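Local coordinates for protein hydrogen peroxide-inducible genes activator (Corynebacterium glutamicum, PDB 6G1D) that probably senses hydrogen peroxide and activates peroxide-inducible genes, as a LysR-family transcription factor with a helix-turn-helix DNA-binding part and a substrate-binding-type regulatory domain, at residues L190-L195 with V214-R219; L200-D205 with G249-P254. The protein carries 1 engineered substitution. One frame throughout, in Å; residues are numbered along the deposited sequence.

Contact 1: residues L190-L195 with V214-R219; sequences LELSAL and VDLCRR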
loop_
_atom_site.group_PDB
_atom_site.type_symbol
_atom_site.label_atom_id
_atom_site.label_comp_id
_atom_site.label_asym_id
_atom_site.label_seq_id
_atom_site.Cartn_x
_atom_site.Cartn_y
_atom_site.Cartn_z
ATOM N N LEU B 190 -38.699 15.180 7.237
ATOM C CA LEU B 190 -38.134 15.236 5.872
ATOM C C LEU B 190 -38.678 14.075 5.049
ATOM O O LEU B 190 -38.937 12.984 5.579
ATOM C CB LEU B 190 -36.605 15.165 5.891
ATOM C CG LEU B 190 -35.843 16.248 6.668
ATOM C CD1 LEU B 190 -34.343 16.000 6.632
ATOM C CD2 LEU B 190 -36.190 17.635 6.220
ATOM N N GLU B 191 -38.867 14.320 3.754
ATOM C CA GLU B 191 -39.114 13.272 2.782
ATOM C C GLU B 191 -37.801 12.871 2.161
ATOM O O GLU B 191 -36.849 13.616 2.239
ATOM C CB GLU B 191 -40.083 13.789 1.705
ATOM C CG GLU B 191 -41.511 13.940 2.198
ATOM C CD GLU B 191 -42.173 12.590 2.446
ATOM O OE1 GLU B 191 -43.288 12.585 3.011
ATOM O OE2 GLU B 191 -41.632 11.506 2.066
ATOM N N LEU B 192 -37.753 11.743 1.477
ATOM C CA LEU B 192 -36.515 11.253 0.896
ATOM C C LEU B 192 -35.957 12.240 -0.093
ATOM O O LEU B 192 -34.759 12.435 -0.180
ATOM C CB LEU B 192 -36.775 9.945 0.193
ATOM C CG LEU B 192 -35.796 8.828 0.442
ATOM C CD1 LEU B 192 -35.684 8.586 1.922
ATOM C CD2 LEU B 192 -36.349 7.601 -0.233
ATOM N N SER B 193 -36.847 12.831 -0.864
ATOM C CA SER B 193 -36.484 13.865 -1.826
ATOM C C SER B 193 -35.701 15.062 -1.240
ATOM O O SER B 193 -35.017 15.761 -1.960
ATOM C CB SER B 193 -37.743 14.368 -2.541
ATOM O OG SER B 193 -38.643 14.954 -1.632
ATOM N N ALA B 194 -35.782 15.301 0.064
ATOM C CA ALA B 194 -34.905 16.282 0.723
ATOM C C ALA B 194 -33.400 16.017 0.510
ATOM O O ALA B 194 -32.580 16.924 0.601
ATOM C CB ALA B 194 -35.213 16.321 2.197
ATOM N N LEU B 195 -33.030 14.785 0.215
ATOM C CA LEU B 195 -31.628 14.456 -0.093
ATOM C C LEU B 195 -31.072 15.237 -1.301
ATOM O O LEU B 195 -29.884 15.545 -1.335
ATOM C CB LEU B 195 -31.473 12.954 -0.281
ATOM C CG LEU B 195 -31.646 12.132 1.008
ATOM C CD1 LEU B 195 -31.796 10.639 0.725
ATOM C CD2 LEU B 195 -30.489 12.364 1.976
ATOM N N VAL B 214 -26.023 6.051 -0.839
ATOM C CA VAL B 214 -26.265 6.088 -2.282
ATOM C C VAL B 214 -27.559 5.371 -2.637
ATOM O O VAL B 214 -28.328 5.898 -3.418
ATOM C CB VAL B 214 -25.069 5.513 -3.076
ATOM C CG1 VAL B 214 -25.428 5.210 -4.545
ATOM C CG2 VAL B 214 -23.875 6.479 -2.967
ATOM N N ASP B 215 -27.838 4.206 -2.049
ATOM C CA ASP B 215 -29.091 3.478 -2.337
ATOM C C ASP B 215 -30.332 4.240 -1.887
ATOM O O ASP B 215 -31.401 4.144 -2.521
ATOM C CB ASP B 215 -29.110 2.086 -1.690
ATOM C CG ASP B 215 -30.328 1.262 -2.118
ATOM O OD1 ASP B 215 -31.149 0.809 -1.263
ATOM O OD2 ASP B 215 -30.477 1.116 -3.350
ATOM N N LEU B 216 -30.203 4.979 -0.782
ATOM C CA LEU B 216 -31.290 5.796 -0.293
ATOM C C LEU B 216 -31.639 6.884 -1.318
ATOM O O LEU B 216 -32.821 7.150 -1.583
ATOM C CB LEU B 216 -30.892 6.432 1.032
ATOM C CG LEU B 216 -31.847 6.773 2.132
ATOM C CD1 LEU B 216 -32.843 5.642 2.322
ATOM C CD2 LEU B 216 -31.005 6.966 3.394
ATOM N N CYS B 217 -30.596 7.525 -1.859
ATOM C CA CYS B 217 -30.760 8.522 -2.902
ATOM C C CYS B 217 -31.440 7.950 -4.151
ATOM O O CYS B 217 -32.303 8.613 -4.718
ATOM C CB CYS B 217 -29.426 9.157 -3.248
ATOM S SG CYS B 217 -28.746 10.178 -1.930
ATOM N N ARG B 218 -31.074 6.739 -4.510
ATOM C CA ARG B 218 -31.736 6.067 -5.642
ATOM C C ARG B 218 -33.341 5.802 -5.558
ATOM O O ARG B 218 -34.282 5.988 -6.387
ATOM C CB ARG B 218 -31.025 4.757 -5.972
ATOM C CG ARG B 218 -29.701 4.915 -6.695
ATOM C CD ARG B 218 -29.110 6.305 -6.520
ATOM N NE ARG B 218 -27.679 6.352 -6.798
ATOM C CZ ARG B 218 -27.135 6.810 -7.919
ATOM N NH1 ARG B 218 -27.900 7.268 -8.897
ATOM N NH2 ARG B 218 -25.818 6.810 -8.062
ATOM N N ARG B 219 -33.646 5.466 -4.314
ATOM C CA ARG B 219 -35.033 5.199 -4.002
ATOM C C ARG B 219 -35.798 6.487 -4.303
ATOM O O ARG B 219 -36.931 6.461 -4.774
ATOM C CB ARG B 219 -35.195 4.755 -2.559
ATOM C CG ARG B 219 -34.916 3.278 -2.383
ATOM C CD ARG B 219 -34.735 2.922 -0.927
ATOM N NE ARG B 219 -35.898 3.296 -0.143
ATOM C CZ ARG B 219 -35.880 3.448 1.171
ATOM N NH1 ARG B 219 -34.758 3.261 1.837
ATOM N NH2 ARG B 219 -36.983 3.792 1.813
#
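L216, the first residue of V214-R219 to reach across, meets two leucines of L190-L195 at once. Its CD1 lies 4.1 Å from CD1 of L192, and its CG is equally close to CD1 of L195; in both pairs the side chains cross at about a right angle, but the first joins two methyls, while in the second the L195 methyl meets the L216 branch point. L192 CD2 also comes within 3.8 Å of the backbone O of L216. One residue on, C217 has its SG anti to the carbonyl carbon (chi1 -68°), and the sulphur approaches CD1 of L195 at 4.1 Å. This is a helix, 208-219, packed against the 3-10 turn that begins at L192, within the periplasmic-binding-protein-like regulatory domain of a LysR regulator. L192 and L195 stand three residues apart in that turn, and both direct CB to the helix; the bond from L195 N to L192 O helps hold the turn between them. Last comes R219, whose CB lies 3.9 Å from CD2 of L192. Its chain bends at chi3 (57°), and the same methyl covers one guanidinium face, offset toward the rim, while NH1 bonds to the carbonyl of T277 on strand 267-287.

Contact 2: residues L200-D205 with G249-P254; sequences LLLLDD and GSTLVP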
loop_
_atom_site.group_PDB
_atom_site.type_symbol
_atom_site.label_atom_id
_atom_site.label_comp_id
_atom_site.label_asym_id
_atom_site.label_seq_id
_atom_site.Cartn_x
_atom_site.Cartn_y
_atom_site.Cartn_z
ATOM N N LEU B 200 -24.093 16.036 -0.060
ATOM C CA LEU B 200 -23.702 14.919 0.795
ATOM C C LEU B 200 -22.202 14.730 0.810
ATOM O O LEU B 200 -21.581 14.680 -0.249
ATOM C CB LEU B 200 -24.391 13.623 0.354
ATOM C CG LEU B 200 -25.898 13.617 0.502
ATOM C CD1 LEU B 200 -26.435 12.349 -0.181
ATOM C CD2 LEU B 200 -26.285 13.699 1.988
ATOM N N LEU B 201 -21.627 14.645 2.010
ATOM C CA LEU B 201 -20.227 14.242 2.205
ATOM C C LEU B 201 -20.285 12.833 2.710
ATOM O O LEU B 201 -20.861 12.564 3.769
ATOM C CB LEU B 201 -19.524 15.126 3.227
ATOM C CG LEU B 201 -19.544 16.602 2.913
ATOM C CD1 LEU B 201 -19.192 17.467 4.107
ATOM C CD2 LEU B 201 -18.571 16.896 1.801
ATOM N N LEU B 202 -19.677 11.930 1.969
ATOM C CA LEU B 202 -19.724 10.496 2.245
ATOM C C LEU B 202 -18.312 9.985 2.486
ATOM O O LEU B 202 -17.305 10.560 2.029
ATOM C CB LEU B 202 -20.349 9.738 1.075
ATOM C CG LEU B 202 -21.767 10.199 0.653
ATOM C CD1 LEU B 202 -22.281 9.448 -0.557
ATOM C CD2 LEU B 202 -22.741 10.020 1.808
ATOM N N LEU B 203 -18.246 8.882 3.224
ATOM C CA LEU B 203 -17.030 8.122 3.322
ATOM C C LEU B 203 -16.753 7.561 1.902
ATOM O O LEU B 203 -17.678 7.500 1.068
ATOM C CB LEU B 203 -17.236 7.001 4.315
ATOM C CG LEU B 203 -17.486 7.391 5.767
ATOM C CD1 LEU B 203 -17.783 6.134 6.591
ATOM C CD2 LEU B 203 -16.326 8.231 6.307
ATOM N N ASP B 204 -15.519 7.173 1.619
ATOM C CA ASP B 204 -15.182 6.620 0.285
ATOM C C ASP B 204 -15.897 5.277 0.041
ATOM O O ASP B 204 -16.533 4.726 0.947
ATOM C CB ASP B 204 -13.667 6.484 0.084
ATOM C CG ASP B 204 -13.050 5.508 1.040
ATOM O OD1 ASP B 204 -12.624 5.992 2.103
ATOM O OD2 ASP B 204 -13.083 4.274 0.799
ATOM N N ASP B 205 -15.784 4.774 -1.189
ATOM C CA ASP B 205 -16.483 3.572 -1.681
ATOM C C ASP B 205 -16.211 2.261 -0.918
ATOM O O ASP B 205 -16.969 1.313 -1.060
ATOM C CB ASP B 205 -16.053 3.297 -3.166
ATOM C CG ASP B 205 -16.481 4.360 -4.121
ATOM O OD1 ASP B 205 -16.842 5.474 -3.712
ATOM O OD2 ASP B 205 -16.488 4.070 -5.341
ATOM N N GLY B 249 -20.815 20.679 3.666
ATOM C CA GLY B 249 -21.810 19.678 3.302
ATOM C C GLY B 249 -22.555 19.104 4.496
ATOM O O GLY B 249 -22.398 19.564 5.631
ATOM N N SER B 250 -23.398 18.130 4.219
ATOM C CA SER B 250 -24.183 17.432 5.214
ATOM C C SER B 250 -23.906 15.952 5.084
ATOM O O SER B 250 -23.315 15.510 4.073
ATOM C CB SER B 250 -25.665 17.700 4.951
ATOM O OG SER B 250 -25.960 19.085 5.063
ATOM N N THR B 251 -24.354 15.153 6.055
ATOM C CA THR B 251 -24.213 13.697 5.939
ATOM C C THR B 251 -25.306 12.946 6.676
ATOM O O THR B 251 -26.207 13.549 7.260
ATOM C CB THR B 251 -22.784 13.248 6.346
ATOM O OG1 THR B 251 -22.477 11.953 5.789
ATOM C CG2 THR B 251 -22.632 13.219 7.858
ATOM N N LEU B 252 -25.257 11.624 6.560
ATOM C CA LEU B 252 -26.091 10.733 7.377
ATOM C C LEU B 252 -25.170 9.820 8.198
ATOM O O LEU B 252 -24.167 9.356 7.692
ATOM C CB LEU B 252 -27.048 9.904 6.555
ATOM C CG LEU B 252 -28.301 10.581 5.993
ATOM C CD1 LEU B 252 -27.973 11.619 4.914
ATOM C CD2 LEU B 252 -29.288 9.574 5.461
ATOM N N VAL B 253 -25.507 9.624 9.465
ATOM C CA VAL B 253 -24.768 8.704 10.318
ATOM C C VAL B 253 -25.738 7.727 10.997
ATOM O O VAL B 253 -26.929 8.000 11.154
ATOM C CB VAL B 253 -23.888 9.409 11.357
ATOM C CG1 VAL B 253 -22.913 10.343 10.660
ATOM C CG2 VAL B 253 -24.718 10.126 12.417
ATOM N N PRO B 254 -25.223 6.557 11.390
ATOM C CA PRO B 254 -26.058 5.645 12.183
ATOM C C PRO B 254 -26.328 6.228 13.548
ATOM O O PRO B 254 -25.458 6.906 14.088
ATOM C CB PRO B 254 -25.187 4.393 12.322
ATOM C CG PRO B 254 -24.055 4.589 11.374
ATOM C CD PRO B 254 -23.862 6.031 11.180
#
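A single beta bridge pairs L200 with S250, where the irregular segment L200-D205 passes the start of strand 251-254, an outermost strand of the mixed sheet within this chain, in the regulatory domain. The bond from L201 N to S250 O is 2.8 Å long and nearly straight, 169° at the hydrogen, and S250 is also backbone-bonded to D199, on the other side of L200 in sequence. The same oxygen receives a CA-H...O contact from L200, whose CA is 3.4 Å away. A second polar link comes from a side chain: T251 OG1, anti to its own backbone N (chi1 -159°), donates to the L201 carbonyl O at 2.7 Å, nearly along the C=O axis. Apolar contacts accompany these bonds. CD1 of L201 rests 3.5 Å from CA of G249, so that this methyl lies beside the glycine backbone. Further along, CD2 of L200 touches CD1 of L252 at 4.0 Å. Both polar groups of the L201 backbone are thus satisfied at the start of the strand, the N-H by a main-chain carbonyl and the C=O by the hydroxyl of a buried threonine.

Contacts 1 and 2 show how a long connection can be secured at successive points. Along the chain their segments alternate: 190-195, 200-205, 214-219, then 249-254. The first two lie in the loop between strand 164-179 and helix 208-219, the third on that helix, and the fourth mainly on strand 251-254. The centres of contacts 1 and 2 are about 13 Å apart, yet the two touch directly: SG of C217 lies 3.6 Å from CD1 of L200, CD2 of L216 is 3.7 Å from CD2 of L252, and CD2 of L195 packs on CD1 of L252. One shared apolar cluster therefore ties loop, helix and sheet edge together within the LysR substrate-binding domain.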